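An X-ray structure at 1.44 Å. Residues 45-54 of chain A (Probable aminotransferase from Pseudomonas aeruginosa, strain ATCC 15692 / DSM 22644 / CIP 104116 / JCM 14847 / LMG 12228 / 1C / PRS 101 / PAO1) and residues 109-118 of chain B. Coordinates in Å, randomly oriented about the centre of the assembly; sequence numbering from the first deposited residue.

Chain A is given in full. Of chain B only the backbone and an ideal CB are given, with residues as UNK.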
# COMPACT_ATOMS: atom_id res chain seq x y z
N ALA A 45 13.64 12.55 -5.48
CA ALA A 45 12.95 12.47 -4.21
C ALA A 45 12.40 11.02 -4.11
O ALA A 45 12.28 10.36 -5.13
CB ALA A 45 11.86 13.54 -4.07
N PRO A 46 11.97 10.59 -2.92
CA PRO A 46 11.50 9.19 -2.79
C PRO A 46 10.28 8.85 -3.66
O PRO A 46 10.09 7.70 -4.01
CB PRO A 46 11.22 9.07 -1.30
CG PRO A 46 12.13 10.02 -0.63
CD PRO A 46 12.25 11.20 -1.59
N LEU A 47 9.42 9.85 -3.90
CA LEU A 47 8.16 9.72 -4.66
C LEU A 47 8.23 10.70 -5.81
O LEU A 47 8.50 11.89 -5.59
CB LEU A 47 6.98 10.04 -3.73
CG LEU A 47 5.61 10.21 -4.44
CD1 LEU A 47 5.13 8.96 -5.15
CD2 LEU A 47 4.54 10.69 -3.43
N HIS A 48 7.94 10.23 -7.03
CA HIS A 48 8.11 11.08 -8.22
C HIS A 48 7.15 12.29 -8.19
O HIS A 48 7.48 13.34 -8.76
CB HIS A 48 7.99 10.31 -9.53
CG HIS A 48 6.65 9.74 -9.81
ND1 HIS A 48 6.10 8.69 -9.09
CD2 HIS A 48 5.75 10.06 -10.78
CE1 HIS A 48 4.92 8.39 -9.62
NE2 HIS A 48 4.68 9.21 -10.64
N TRP A 49 6.00 12.15 -7.52
CA TRP A 49 5.09 13.29 -7.38
C TRP A 49 5.75 14.49 -6.73
O TRP A 49 5.33 15.65 -6.99
CB TRP A 49 3.83 12.94 -6.61
CG TRP A 49 3.05 11.75 -7.05
CD1 TRP A 49 3.26 10.94 -8.11
CD2 TRP A 49 1.88 11.28 -6.41
NE1 TRP A 49 2.27 9.97 -8.17
CE2 TRP A 49 1.43 10.15 -7.11
CE3 TRP A 49 1.17 11.70 -5.26
CZ2 TRP A 49 0.29 9.45 -6.72
CZ3 TRP A 49 0.04 11.03 -4.91
CH2 TRP A 49 -0.39 9.93 -5.62
N MET A 50 6.78 14.25 -5.92
CA MET A 50 7.38 15.36 -5.16
C MET A 50 8.14 16.33 -6.08
O MET A 50 8.39 17.48 -5.73
CB MET A 50 8.29 14.81 -4.07
CG MET A 50 7.55 14.08 -2.99
SD MET A 50 8.66 13.26 -1.84
CE MET A 50 7.54 12.63 -0.64
N GLN A 51 8.49 15.87 -7.28
CA GLN A 51 9.12 16.73 -8.29
C GLN A 51 8.14 17.80 -8.85
O GLN A 51 8.55 18.73 -9.53
CB GLN A 51 9.68 15.84 -9.41
CG GLN A 51 10.91 16.29 -10.07
CD GLN A 51 11.33 15.30 -11.16
OE1 GLN A 51 10.51 14.76 -11.91
NE2 GLN A 51 12.64 15.13 -11.27
N GLN A 52 6.86 17.67 -8.52
CA GLN A 52 5.82 18.46 -9.13
C GLN A 52 5.38 19.65 -8.30
O GLN A 52 4.47 20.38 -8.72
CB GLN A 52 4.58 17.59 -9.51
CG GLN A 52 5.02 16.47 -10.42
CD GLN A 52 3.92 15.58 -10.92
OE1 GLN A 52 2.78 15.97 -10.97
NE2 GLN A 52 4.31 14.35 -11.31
N TRP A 53 6.03 19.89 -7.16
CA TRP A 53 5.92 21.19 -6.52
C TRP A 53 6.44 22.25 -7.50
O TRP A 53 7.28 22.00 -8.31
CB TRP A 53 6.67 21.20 -5.21
CG TRP A 53 6.03 20.41 -4.09
CD1 TRP A 53 6.21 19.08 -3.82
CD2 TRP A 53 5.17 20.90 -3.07
NE1 TRP A 53 5.48 18.70 -2.73
CE2 TRP A 53 4.85 19.80 -2.23
CE3 TRP A 53 4.65 22.17 -2.74
CZ2 TRP A 53 4.06 19.94 -1.11
CZ3 TRP A 53 3.83 22.29 -1.63
CH2 TRP A 53 3.56 21.19 -0.83
N PRO A 54 5.96 23.50 -7.39
CA PRO A 54 6.44 24.50 -8.33
C PRO A 54 7.82 24.98 -7.76
O PRO A 54 8.14 24.79 -6.58
CB PRO A 54 5.36 25.53 -8.23
CG PRO A 54 4.96 25.49 -6.81
CD PRO A 54 4.95 24.02 -6.47
N UNK B 109 3.90 13.04 7.36
CA UNK B 109 3.63 13.03 5.91
C UNK B 109 3.35 14.45 5.41
O UNK B 109 2.35 15.07 5.78
CB UNK B 109 2.45 12.12 5.59
N UNK B 110 4.25 14.91 4.54
CA UNK B 110 4.28 16.30 4.10
C UNK B 110 4.22 16.46 2.59
O UNK B 110 4.21 17.59 2.08
CB UNK B 110 5.54 16.98 4.63
N UNK B 111 4.19 15.35 1.85
CA UNK B 111 4.34 15.33 0.40
C UNK B 111 5.68 15.95 -0.00
O UNK B 111 5.86 16.42 -1.12
CB UNK B 111 3.18 16.07 -0.27
N UNK B 112 6.67 15.84 0.90
CA UNK B 112 7.98 16.43 0.73
C UNK B 112 9.05 15.54 1.35
O UNK B 112 8.76 14.76 2.28
CB UNK B 112 8.02 17.83 1.35
N UNK B 113 10.27 15.64 0.84
CA UNK B 113 11.42 14.93 1.45
C UNK B 113 11.90 15.60 2.73
O UNK B 113 11.61 16.78 2.99
CB UNK B 113 12.58 14.85 0.46
N UNK B 114 12.70 14.86 3.48
CA UNK B 114 13.47 15.30 4.62
C UNK B 114 14.93 14.95 4.43
O UNK B 114 15.31 14.27 3.48
CB UNK B 114 12.93 14.68 5.91
N UNK B 115 15.78 15.36 5.39
CA UNK B 115 17.18 15.04 5.27
C UNK B 115 17.44 13.55 5.28
O UNK B 115 18.44 13.10 4.73
CB UNK B 115 17.97 15.71 6.40
N UNK B 116 16.55 12.77 5.89
CA UNK B 116 16.76 11.32 5.91
C UNK B 116 16.80 10.76 4.49
O UNK B 116 17.44 9.72 4.26
CB UNK B 116 15.66 10.63 6.72
N UNK B 117 16.08 11.37 3.55
CA UNK B 117 16.15 10.89 2.17
C UNK B 117 17.53 10.92 1.54
O UNK B 117 17.86 10.08 0.72
CB UNK B 117 15.20 11.72 1.30
N UNK B 118 18.34 11.89 1.95
CA UNK B 118 19.70 12.02 1.44
C UNK B 118 20.51 10.77 1.84
O UNK B 118 21.13 10.12 0.99
CB UNK B 118 20.36 13.29 1.97

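Position 109 has an extended backbone, and no atom of the chain A stretch lies within 5.5 Å of its ideal CB, so the choice stays open. It is Thr B109, which makes no contact here. At position 110 the CB points sideways, with no atom of the chain A stretch within 5.5 Å of it; the carbonyl O of residue 110 lies 4.0 Å from CZ2 of Trp A53. Many side chains would fit, and the deposited one is Leu B110.

The phi/psi of 58/29 at position 111 is left-handed, which favours glycine or asparagine but does not exclude others. NE1 of Trp A53 donates a hydrogen bond to O of residue 111 at 2.8 Å, a contact that does not itself select the side chain, because the acceptor is main chain. The CB of residue 111 points sideways, 4.1 Å from CZ2 of Trp A53, and beyond it Leu A47, Trp A49 and Met A50 offer apolar surface. A long, flexible apolar chain could reach all of them. Met B111 does so, bending with chi1 t and chi2 and chi3 both p. SD of Met B111 lies 3.8 Å from CD2 of Leu A47 and 4.1 Å from CG of Met A50, while CE of Met B111 ends 3.9 Å from CE3 of Trp A49. The chain A stretch covers 107 Å² of it, the largest area of any residue in either stretch.

At position 112 the backbone is extended and CB points sideways, 4.9 Å from NE1 of Trp A53. The indole face is within reach of leucine, isoleucine or methionine. Leu B112 turns its end nearer than its CB, placing CD2 3.5 Å from the centroid of the five-membered ring of Trp A53 in a CH-pi contact over the face.

The phi of -75° at position 113 is compatible with proline, and its CB lies near CD of Pro A46, CB of Ala A45 and SD of Met A50. A compact apolar residue suits this setting. Pro B113 packs its CB 4.3 Å from CD of Pro A46 and its CD 4.1 Å from SD of Met A50.

At 114, 115 and 116 nothing of the chain A stretch lies within 5.5 Å of the ideal CB, so polar or charged residues suit as well as others; the deposited ones are Thr B114, Glu B115 and Asp B116. At 117, in a helix, CB points toward chain A, 4.0 Å from CG of Pro A46, so alanine or serine would fit. Ser B117 sets its CB 3.9 Å from CG of Pro A46, while its OG donates to O of Thr B114 at 2.7 Å. The CB at 118 is equally remote, so many side chains would suit; it is Leu B118.

Chain B, residues 109-118: TLMLPTEDSL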
# COMPACT_ATOMS: atom_id res chain seq x y z
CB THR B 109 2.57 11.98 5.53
OG1 THR B 109 2.67 11.64 4.14
CG2 THR B 109 1.13 12.35 5.91
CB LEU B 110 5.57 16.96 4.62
CG LEU B 110 5.61 17.05 6.16
CD1 LEU B 110 6.89 16.37 6.63
CD2 LEU B 110 5.47 18.53 6.52
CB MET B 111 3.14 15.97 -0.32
CG MET B 111 3.07 15.86 -1.84
SD MET B 111 3.44 14.24 -2.48
CE MET B 111 2.06 13.27 -1.84
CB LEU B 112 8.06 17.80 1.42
CG LEU B 112 7.22 18.91 0.77
CD1 LEU B 112 7.08 20.10 1.70
CD2 LEU B 112 7.85 19.35 -0.55
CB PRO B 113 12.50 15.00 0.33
CG PRO B 113 12.18 16.33 -0.32
CD PRO B 113 10.68 16.46 -0.32
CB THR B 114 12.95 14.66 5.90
OG1 THR B 114 13.22 13.26 5.84
CG2 THR B 114 11.47 14.93 6.10
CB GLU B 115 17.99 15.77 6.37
CG GLU B 115 18.09 17.28 6.07
CD GLU B 115 18.68 18.09 7.17
OE1 GLU B 115 18.32 17.87 8.34
OE2 GLU B 115 19.49 18.98 6.85
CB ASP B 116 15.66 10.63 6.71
CG ASP B 116 15.76 10.87 8.22
OD1 ASP B 116 16.89 11.13 8.72
OD2 ASP B 116 14.72 10.75 8.94
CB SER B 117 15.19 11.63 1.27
OG SER B 117 15.51 13.00 1.08
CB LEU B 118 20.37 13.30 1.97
CG LEU B 118 19.75 14.61 1.40
CD1 LEU B 118 20.11 15.78 2.30
CD2 LEU B 118 20.22 14.86 -0.00
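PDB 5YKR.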